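ULam111 (Flavobacterium sp., PDB 5WUT) probably hydrolyses the beta-1,3-glucosidic bonds of laminarin, as a laminarinase of glycoside hydrolase family 16. Local coordinates at residues Thr68-Tyr82 with Tyr196-Ile208. Numbering follows the deposited sequence.
Sequences TSTRITTQGKKEFQY and YDQPFYFIINMAI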
ATOM      1  N   THR A  68      30.488   4.554 -11.375  1.00 10.71           N
ATOM      2  CA  THR A  68      30.447   3.092 -11.417  1.00 10.64           C
ATOM      3  C   THR A  68      29.341   2.508 -10.538  1.00 11.56           C
ATOM      4  O   THR A  68      28.948   3.094  -9.532  1.00 10.88           O
ATOM      5  CB  THR A  68      31.793   2.467 -10.990  1.00 12.33           C
ATOM      6  OG1 THR A  68      32.220   3.036  -9.747  1.00 12.74           O
ATOM      7  CG2 THR A  68      32.875   2.704 -12.075  1.00 12.01           C
ATOM      8  N   SER A  69      28.872   1.332 -10.926  1.00 11.00           N
ATOM      9  CA  SER A  69      27.808   0.671 -10.185  1.00 10.56           C
ATOM     10  C   SER A  69      27.791  -0.797 -10.584  1.00 11.58           C
ATOM     11  O   SER A  69      28.752  -1.278 -11.192  1.00 10.41           O
ATOM     12  CB  SER A  69      26.462   1.356 -10.452  1.00 10.17           C
ATOM     13  OG  SER A  69      25.469   0.921  -9.515  1.00 10.85           O
ATOM     14  N   THR A  70      26.705  -1.494 -10.238  1.00  8.98           N
ATOM     15  CA  THR A  70      26.557  -2.932 -10.484  1.00 10.57           C
ATOM     16  C   THR A  70      25.259  -3.224 -11.212  1.00  7.50           C
ATOM     17  O   THR A  70      24.224  -2.593 -10.926  1.00 10.66           O
ATOM     18  CB  THR A  70      26.554  -3.739  -9.162  1.00 10.97           C
ATOM     19  OG1 THR A  70      27.677  -3.357  -8.362  1.00 11.21           O
ATOM     20  CG2 THR A  70      26.580  -5.267  -9.415  1.00 11.68           C
ATOM     21  N   ARG A  71      25.317  -4.175 -12.139  1.00  9.73           N
ATOM     22  CA  ARG A  71      24.140  -4.707 -12.817  1.00  8.07           C
ATOM     23  C   ARG A  71      24.312  -6.213 -12.979  1.00 10.67           C
ATOM     24  O   ARG A  71      25.249  -6.670 -13.643  1.00  9.61           O
ATOM     25  CB  ARG A  71      23.957  -4.030 -14.179  1.00  8.65           C
ATOM     26  CG  ARG A  71      22.786  -4.580 -15.008  1.00 10.65           C
ATOM     27  CD  ARG A  71      22.515  -3.653 -16.184  1.00 13.03           C
ATOM     28  NE  ARG A  71      21.622  -4.267 -17.161  1.00 15.70           N
ATOM     29  CZ  ARG A  71      20.749  -3.583 -17.899  1.00 14.56           C
ATOM     30  NH1 ARG A  71      20.646  -2.270 -17.762  1.00 13.26           N
ATOM     31  NH2 ARG A  71      19.979  -4.216 -18.771  1.00 17.13           N
ATOM     32  N   ILE A  72      23.415  -6.982 -12.368  1.00 10.59           N
ATOM     33  CA  ILE A  72      23.511  -8.436 -12.411  1.00 10.09           C
ATOM     34  C   ILE A  72      22.186  -9.024 -12.863  1.00 10.00           C
ATOM     35  O   ILE A  72      21.131  -8.430 -12.631  1.00 10.40           O
ATOM     36  CB  ILE A  72      23.916  -9.016 -11.044  1.00  8.94           C
ATOM     37  CG1 ILE A  72      22.996  -8.520  -9.919  1.00 11.21           C
ATOM     38  CG2 ILE A  72      25.360  -8.629 -10.712  1.00 11.56           C
ATOM     39  CD1 ILE A  72      23.208  -9.301  -8.614  1.00 11.95           C
ATOM     40  N   THR A  73      22.247 -10.172 -13.535  1.00  8.72           N
ATOM     41  CA  THR A  73      21.041 -10.854 -14.009  1.00  9.63           C
ATOM     42  C   THR A  73      21.107 -12.339 -13.732  1.00 10.99           C
ATOM     43  O   THR A  73      22.185 -12.881 -13.482  1.00  9.91           O
ATOM     44  CB  THR A  73      20.824 -10.714 -15.517  1.00  9.54           C
ATOM     45  OG1 THR A  73      21.654 -11.663 -16.213  1.00 11.67           O
ATOM     46  CG2 THR A  73      21.154  -9.317 -15.985  1.00 11.00           C
ATOM     47  N   THR A  74      19.966 -13.010 -13.817  1.00  9.10           N
ATOM     48  CA  THR A  74      19.969 -14.475 -13.735  1.00  8.28           C
ATOM     49  C   THR A  74      19.714 -15.125 -15.092  1.00 10.33           C
ATOM     50  O   THR A  74      19.345 -16.290 -15.165  1.00 10.34           O
ATOM     51  CB  THR A  74      18.929 -15.002 -12.724  1.00 10.12           C
ATOM     52  OG1 THR A  74      17.605 -14.696 -13.179  1.00 10.08           O
ATOM     53  CG2 THR A  74      19.159 -14.414 -11.352  1.00 11.44           C
ATOM     54  N   GLN A  75      19.934 -14.377 -16.172  1.00  9.15           N
ATOM     55  CA  GLN A  75      19.667 -14.877 -17.522  1.00 10.11           C
ATOM     56  C   GLN A  75      20.332 -16.225 -17.789  1.00 11.56           C
ATOM     57  O   GLN A  75      21.532 -16.369 -17.596  1.00 12.66           O
ATOM     58  CB  GLN A  75      20.139 -13.873 -18.575  1.00 10.34           C
ATOM     59  CG  GLN A  75      19.735 -14.266 -19.990  1.00 13.24           C
ATOM     60  CD  GLN A  75      20.167 -13.242 -21.026  1.00 17.09           C
ATOM     61  OE1 GLN A  75      20.940 -12.332 -20.735  1.00 22.90           O
ATOM     62  NE2 GLN A  75      19.645 -13.377 -22.241  1.00 23.94           N
ATOM     63  N   GLY A  76      19.538 -17.191 -18.242  1.00 11.60           N
ATOM     64  CA  GLY A  76      20.038 -18.515 -18.582  1.00 12.90           C
ATOM     65  C   GLY A  76      20.468 -19.364 -17.400  1.00 15.12           C
ATOM     66  O   GLY A  76      20.995 -20.459 -17.590  1.00 13.74           O
ATOM     67  N   LYS A  77      20.228 -18.873 -16.187  1.00 11.43           N
ATOM     68  CA  LYS A  77      20.662 -19.546 -14.958  1.00 11.89           C
ATOM     69  C   LYS A  77      19.544 -19.806 -13.949  1.00 12.90           C
ATOM     70  O   LYS A  77      19.451 -20.894 -13.387  1.00 13.73           O
ATOM     71  CB  LYS A  77      21.761 -18.731 -14.293  1.00 10.86           C
ATOM     72  CG  LYS A  77      23.041 -18.738 -15.113  1.00 11.53           C
ATOM     73  CD  LYS A  77      24.105 -17.850 -14.520  1.00 11.93           C
ATOM     74  CE  LYS A  77      25.417 -18.103 -15.251  1.00 12.43           C
ATOM     75  NZ  LYS A  77      26.485 -17.212 -14.714  1.00 14.35           N
ATOM     76  N   LYS A  78      18.728 -18.789 -13.693  1.00 10.58           N
ATOM     77  CA  LYS A  78      17.542 -18.960 -12.857  1.00 11.79           C
ATOM     78  C   LYS A  78      16.384 -18.232 -13.522  1.00 10.51           C
ATOM     79  O   LYS A  78      16.319 -17.000 -13.504  1.00 12.41           O
ATOM     80  CB  LYS A  78      17.776 -18.441 -11.438  1.00 12.14           C
ATOM     81  CG  LYS A  78      18.580 -19.399 -10.549  1.00 13.18           C
ATOM     82  CD  LYS A  78      17.740 -20.621 -10.185  1.00 14.14           C
ATOM     83  CE  LYS A  78      18.547 -21.651  -9.388  1.00 15.09           C
ATOM     84  NZ  LYS A  78      19.516 -22.400 -10.228  1.00 15.46           N
ATOM     85  N   GLU A  79      15.496 -18.992 -14.147  1.00  9.39           N
ATOM     86  CA  GLU A  79      14.362 -18.416 -14.867  1.00  8.91           C
ATOM     87  C   GLU A  79      13.065 -19.083 -14.418  1.00 10.56           C
ATOM     88  O   GLU A  79      13.042 -20.275 -14.085  1.00 10.88           O
ATOM     89  CB  GLU A  79      14.546 -18.545 -16.386  1.00 10.53           C
ATOM     90  CG  GLU A  79      15.858 -17.923 -16.886  1.00 12.36           C
ATOM     91  CD  GLU A  79      15.912 -17.736 -18.395  1.00 11.86           C
ATOM     92  OE1 GLU A  79      15.083 -18.340 -19.104  1.00 15.88           O
ATOM     93  OE2 GLU A  79      16.805 -16.983 -18.886  1.00 12.13           O
ATOM     94  N   PHE A  80      11.996 -18.292 -14.379  1.00 10.08           N
ATOM     95  CA  PHE A  80      10.698 -18.750 -13.883  1.00 10.23           C
ATOM     96  C   PHE A  80       9.540 -18.238 -14.718  1.00 10.01           C
ATOM     97  O   PHE A  80       9.580 -17.127 -15.235  1.00 10.58           O
ATOM     98  CB  PHE A  80      10.520 -18.321 -12.420  1.00  9.96           C
ATOM     99  CG  PHE A  80      11.599 -18.846 -11.524  1.00 11.58           C
ATOM    100  CD1 PHE A  80      11.489 -20.109 -10.973  1.00 13.58           C
ATOM    101  CD2 PHE A  80      12.738 -18.109 -11.284  1.00 14.15           C
ATOM    102  CE1 PHE A  80      12.494 -20.619 -10.166  1.00 13.84           C
ATOM    103  CE2 PHE A  80      13.751 -18.613 -10.490  1.00 13.77           C
ATOM    104  CZ  PHE A  80      13.611 -19.874  -9.918  1.00 12.19           C
ATOM    105  N   GLN A  81       8.507 -19.066 -14.850  1.00 10.51           N
ATOM    106  CA  GLN A  81       7.271 -18.669 -15.511  1.00 11.06           C
ATOM    107  C   GLN A  81       6.134 -18.751 -14.503  1.00 10.60           C
ATOM    108  O   GLN A  81       5.798 -19.857 -14.037  1.00 11.22           O
ATOM    109  CB  GLN A  81       6.976 -19.558 -16.714  1.00 11.62           C
ATOM    110  CG  GLN A  81       5.723 -19.160 -17.471  1.00 12.09           C
ATOM    111  CD  GLN A  81       5.496 -20.004 -18.715  1.00 11.96           C
ATOM    112  OE1 GLN A  81       6.447 -20.504 -19.327  1.00 15.39           O
ATOM    113  NE2 GLN A  81       4.233 -20.169 -19.096  1.00 15.51           N
ATOM    114  N   TYR A  82       5.590 -17.574 -14.171  1.00 10.91           N
ATOM    115  CA  TYR A  82       4.532 -17.346 -13.182  1.00  9.99           C
ATOM    116  C   TYR A  82       5.039 -17.514 -11.758  1.00 10.83           C
ATOM    117  O   TYR A  82       6.078 -18.130 -11.509  1.00 11.16           O
ATOM    118  CB  TYR A  82       3.311 -18.276 -13.400  1.00 10.77           C
ATOM    119  CG  TYR A  82       2.778 -18.308 -14.817  1.00 11.25           C
ATOM    120  CD1 TYR A  82       2.681 -17.156 -15.581  1.00  9.51           C
ATOM    121  CD2 TYR A  82       2.360 -19.503 -15.391  1.00 12.09           C
ATOM    122  CE1 TYR A  82       2.219 -17.191 -16.882  1.00 10.44           C
ATOM    123  CE2 TYR A  82       1.887 -19.552 -16.690  1.00 12.96           C
ATOM    124  CZ  TYR A  82       1.808 -18.401 -17.431  1.00 10.79           C
ATOM    125  OH  TYR A  82       1.337 -18.461 -18.721  1.00 13.44           O
ATOM    126  N   TYR A 196       3.986 -12.569 -21.632  1.00 11.20           N
ATOM    127  CA  TYR A 196       4.290 -13.055 -20.289  1.00  9.57           C
ATOM    128  C   TYR A 196       3.940 -14.524 -20.028  1.00  9.40           C
ATOM    129  O   TYR A 196       3.839 -14.931 -18.872  1.00 10.81           O
ATOM    130  CB  TYR A 196       3.592 -12.154 -19.255  1.00  9.36           C
ATOM    131  CG  TYR A 196       4.075 -10.723 -19.382  1.00  9.24           C
ATOM    132  CD1 TYR A 196       5.378 -10.386 -19.045  1.00  8.42           C
ATOM    133  CD2 TYR A 196       3.250  -9.723 -19.872  1.00  9.95           C
ATOM    134  CE1 TYR A 196       5.850  -9.093 -19.181  1.00  7.16           C
ATOM    135  CE2 TYR A 196       3.720  -8.406 -20.012  1.00  9.04           C
ATOM    136  CZ  TYR A 196       5.025  -8.103 -19.658  1.00  9.06           C
ATOM    137  OH  TYR A 196       5.505  -6.821 -19.802  1.00  8.88           O
ATOM    138  N   ASP A 197       3.765 -15.312 -21.094  1.00 12.04           N
ATOM    139  CA  ASP A 197       3.584 -16.752 -20.956  1.00 12.71           C
ATOM    140  C   ASP A 197       4.854 -17.480 -21.380  1.00 13.48           C
ATOM    141  O   ASP A 197       4.850 -18.344 -22.263  1.00 13.65           O
ATOM    142  CB  ASP A 197       2.376 -17.230 -21.772  1.00 12.80           C
ATOM    143  CG  ASP A 197       1.079 -16.572 -21.337  1.00 13.11           C
ATOM    144  OD1 ASP A 197       0.884 -16.369 -20.120  1.00 10.27           O
ATOM    145  OD2 ASP A 197       0.246 -16.286 -22.219  1.00 14.35           O
ATOM    146  N   GLN A 198       5.953 -17.092 -20.736  1.00 11.99           N
ATOM    147  CA  GLN A 198       7.264 -17.694 -20.951  1.00  9.24           C
ATOM    148  C   GLN A 198       8.072 -17.468 -19.682  1.00 10.40           C
ATOM    149  O   GLN A 198       7.690 -16.654 -18.839  1.00 10.76           O
ATOM    150  CB  GLN A 198       7.972 -17.079 -22.155  1.00 12.43           C
ATOM    151  CG  GLN A 198       8.256 -15.601 -21.966  1.00 11.10           C
ATOM    152  CD  GLN A 198       9.265 -15.044 -22.950  1.00 13.24           C
ATOM    153  OE1 GLN A 198      10.182 -15.742 -23.405  1.00 15.61           O
ATOM    154  NE2 GLN A 198       9.093 -13.776 -23.299  1.00 12.79           N
ATOM    155  N   PRO A 199       9.196 -18.179 -19.530  1.00 11.06           N
ATOM    156  CA  PRO A 199      10.060 -17.871 -18.385  1.00 10.87           C
ATOM    157  C   PRO A 199      10.663 -16.472 -18.512  1.00  9.42           C
ATOM    158  O   PRO A 199      10.861 -15.978 -19.633  1.00 11.43           O
ATOM    159  CB  PRO A 199      11.153 -18.950 -18.457  1.00 14.07           C
ATOM    160  CG  PRO A 199      10.571 -20.038 -19.348  1.00 13.51           C
ATOM    161  CD  PRO A 199       9.714 -19.305 -20.330  1.00 12.72           C
ATOM    162  N   PHE A 200      10.927 -15.856 -17.365  1.00  9.05           N
ATOM    163  CA  PHE A 200      11.603 -14.564 -17.288  1.00  9.75           C
ATOM    164  C   PHE A 200      12.815 -14.688 -16.375  1.00  9.74           C
ATOM    165  O   PHE A 200      12.851 -15.578 -15.540  1.00 10.04           O
ATOM    166  CB  PHE A 200      10.642 -13.487 -16.753  1.00  9.71           C
ATOM    167  CG  PHE A 200       9.813 -12.816 -17.824  1.00  9.28           C
ATOM    168  CD1 PHE A 200       8.909 -13.547 -18.593  1.00 10.28           C
ATOM    169  CD2 PHE A 200       9.921 -11.449 -18.041  1.00  9.07           C
ATOM    170  CE1 PHE A 200       8.177 -12.924 -19.597  1.00  8.69           C
ATOM    171  CE2 PHE A 200       9.178 -10.831 -19.023  1.00 10.35           C
ATOM    172  CZ  PHE A 200       8.314 -11.574 -19.806  1.00  9.15           C
ATOM    173  N   TYR A 201      13.809 -13.820 -16.539  1.00  9.77           N
ATOM    174  CA  TYR A 201      14.936 -13.781 -15.608  1.00  8.46           C
ATOM    175  C   TYR A 201      15.002 -12.458 -14.857  1.00  9.54           C
ATOM    176  O   TYR A 201      14.348 -11.487 -15.235  1.00 10.29           O
ATOM    177  CB  TYR A 201      16.256 -14.046 -16.337  1.00  8.66           C
ATOM    178  CG  TYR A 201      16.650 -13.047 -17.407  1.00 10.30           C
ATOM    179  CD1 TYR A 201      17.394 -11.922 -17.086  1.00  8.68           C
ATOM    180  CD2 TYR A 201      16.324 -13.264 -18.743  1.00 10.76           C
ATOM    181  CE1 TYR A 201      17.804 -11.016 -18.063  1.00 10.46           C
ATOM    182  CE2 TYR A 201      16.725 -12.365 -19.732  1.00 11.16           C
ATOM    183  CZ  TYR A 201      17.463 -11.242 -19.380  1.00 11.27           C
ATOM    184  OH  TYR A 201      17.888 -10.335 -20.337  1.00 13.96           O
ATOM    185  N   PHE A 202      15.771 -12.447 -13.771  1.00  9.33           N
ATOM    186  CA  PHE A 202      15.879 -11.292 -12.874  1.00  8.03           C
ATOM    187  C   PHE A 202      17.003 -10.366 -13.254  1.00  8.56           C
ATOM    188  O   PHE A 202      18.008 -10.822 -13.767  1.00  8.41           O
ATOM    189  CB  PHE A 202      16.102 -11.745 -11.433  1.00  8.43           C
ATOM    190  CG  PHE A 202      14.975 -12.545 -10.878  1.00 11.52           C
ATOM    191  CD1 PHE A 202      13.761 -11.935 -10.613  1.00 11.90           C
ATOM    192  CD2 PHE A 202      15.123 -13.895 -10.602  1.00 11.91           C
ATOM    193  CE1 PHE A 202      12.705 -12.671 -10.089  1.00 13.72           C
ATOM    194  CE2 PHE A 202      14.068 -14.640 -10.081  1.00 12.14           C
ATOM    195  CZ  PHE A 202      12.858 -14.023  -9.819  1.00 14.92           C
ATOM    196  N   ILE A 203      16.819  -9.080 -12.985  1.00  7.32           N
ATOM    197  CA  ILE A 203      17.904  -8.095 -13.067  1.00  8.26           C
ATOM    198  C   ILE A 203      17.871  -7.250 -11.804  1.00  8.17           C
ATOM    199  O   ILE A 203      16.793  -6.833 -11.368  1.00  9.09           O
ATOM    200  CB  ILE A 203      17.776  -7.169 -14.301  1.00  7.19           C
ATOM    201  CG1 ILE A 203      17.629  -7.976 -15.599  1.00  7.81           C
ATOM    202  CG2 ILE A 203      18.979  -6.217 -14.373  1.00  8.52           C
ATOM    203  CD1 ILE A 203      16.150  -8.248 -15.979  1.00  8.82           C
ATOM    204  N   ILE A 204      19.038  -7.031 -11.196  1.00  7.52           N
ATOM    205  CA  ILE A 204      19.199  -6.030 -10.136  1.00  8.26           C
ATOM    206  C   ILE A 204      20.239  -5.035 -10.611  1.00  9.96           C
ATOM    207  O   ILE A 204      21.323  -5.433 -11.046  1.00 10.73           O
ATOM    208  CB  ILE A 204      19.646  -6.654  -8.801  1.00 11.39           C
ATOM    209  CG1 ILE A 204      18.613  -7.655  -8.307  1.00  9.80           C
ATOM    210  CG2 ILE A 204      19.858  -5.576  -7.740  1.00  9.42           C
ATOM    211  CD1 ILE A 204      19.071  -8.444  -7.059  1.00 12.67           C
ATOM    212  N   ASN A 205      19.944  -3.743 -10.548  1.00  9.23           N
ATOM    213  CA  ASN A 205      20.969  -2.784 -10.955  1.00  9.36           C
ATOM    214  C   ASN A 205      20.759  -1.440 -10.292  1.00 10.71           C
ATOM    215  O   ASN A 205      19.715  -1.173  -9.703  1.00  8.93           O
ATOM    216  CB  ASN A 205      20.992  -2.606 -12.482  1.00  8.46           C
ATOM    217  CG  ASN A 205      19.849  -1.763 -12.987  1.00 11.17           C
ATOM    218  OD1 ASN A 205      18.733  -2.260 -13.158  1.00 12.60           O
ATOM    219  ND2 ASN A 205      20.107  -0.468 -13.209  1.00 10.55           N
ATOM    220  N   MET A 206      21.762  -0.581 -10.389  1.00  9.30           N
ATOM    221  CA  MET A 206      21.569   0.802  -9.970  1.00  9.49           C
ATOM    222  C   MET A 206      22.221   1.719 -10.993  1.00 13.72           C
ATOM    223  O   MET A 206      23.451   1.742 -11.148  1.00 11.00           O
ATOM    224  CB  MET A 206      22.115   1.041  -8.560  1.00  9.58           C
ATOM    225  CG  MET A 206      22.084   2.517  -8.148  1.00 10.42           C
ATOM    226  SD  MET A 206      22.294   2.860  -6.386  1.00 13.42           S
ATOM    227  CE  MET A 206      23.643   1.758  -5.964  1.00 11.63           C
ATOM    228  N   ALA A 207      21.386   2.421 -11.749  1.00 10.23           N
ATOM    229  CA  ALA A 207      21.867   3.358 -12.757  1.00  7.92           C
ATOM    230  C   ALA A 207      22.036   4.787 -12.197  1.00 10.40           C
ATOM    231  O   ALA A 207      21.544   5.126 -11.120  1.00  9.77           O
ATOM    232  CB  ALA A 207      20.935   3.365 -13.948  1.00 10.25           C
ATOM    233  N   ILE A 208      22.778   5.605 -12.936  1.00  9.71           N
ATOM    234  CA  ILE A 208      23.062   6.979 -12.556  1.00 11.58           C
ATOM    235  C   ILE A 208      22.760   7.911 -13.720  1.00 12.56           C
ATOM    236  O   ILE A 208      23.299   7.730 -14.811  1.00 11.54           O
ATOM    237  CB  ILE A 208      24.538   7.154 -12.150  1.00 11.31           C
ATOM    238  CG1 ILE A 208      24.825   6.312 -10.906  1.00 11.78           C
ATOM    239  CG2 ILE A 208      24.861   8.650 -11.937  1.00 11.22           C
ATOM    240  CD1 ILE A 208      26.315   6.127 -10.615  1.00 12.91           C
TER
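Ile-72 and Ile-204 form an antiparallel hydrogen-bonded pair: Ile-72 N gives a nearly straight bond (170°) to Ile-204 O at 2.9 Å, and Ile-204 N returns one to Ile-72 O. Toward Ile-208 the ladder continues with Met-206 N bound to Thr-70 O, after which a side chain takes over: Ser-69 OG, turned anti to its own N (chi1 -167°), donates in the carbonyl plane to a lone pair of Met-206 O at 2.7 Å. In the other direction Phe-202 O accepts from Thr-74 N. Phe-202 N, however, faces the loop that interrupts strand 66-80, and it is the hydroxyl of Thr-74 that serves it, OG1 lying 3.0 Å from this N. The same OG1 donates to Lys-78 O, so one hydroxyl bridges the break and satisfies a peptide group on each strand. Thr-74 O in turn accepts from Lys-77 N and Lys-78 N, while Glu-79 OE2 takes Gly-76 N from above the carboxylate plane, its other oxygen binding Ser-106. This pairing joins adjacent strands of the beta-jelly roll of family 16, with strand 97-105 on the far edge of 200-208. From the loop, Gln-75 lies along Tyr-201, its CB 3.5 Å from the ring centroid in a CH-pi contact; with CG between the backbone N and the carbonyl carbon (chi1 62°), the Tyr-201 ring turns one face to Gln-75. Were Tyr-201 an alanine, Gln-75 would probably lose this platform, leaving a gap beside the loop and its side chain free to turn. Beyond it, Phe-80 and Phe-200 exchange both backbone bonds, and the Phe-80 ring touches CE2 of Phe-202 through CD2 (3.9 Å). At the far end Tyr-82 OH donates to Asp-197 OD1 at 2.6 Å, the carboxylate oxygen sitting at the ring's edge, whereas Gln-198 O is buried without a partner.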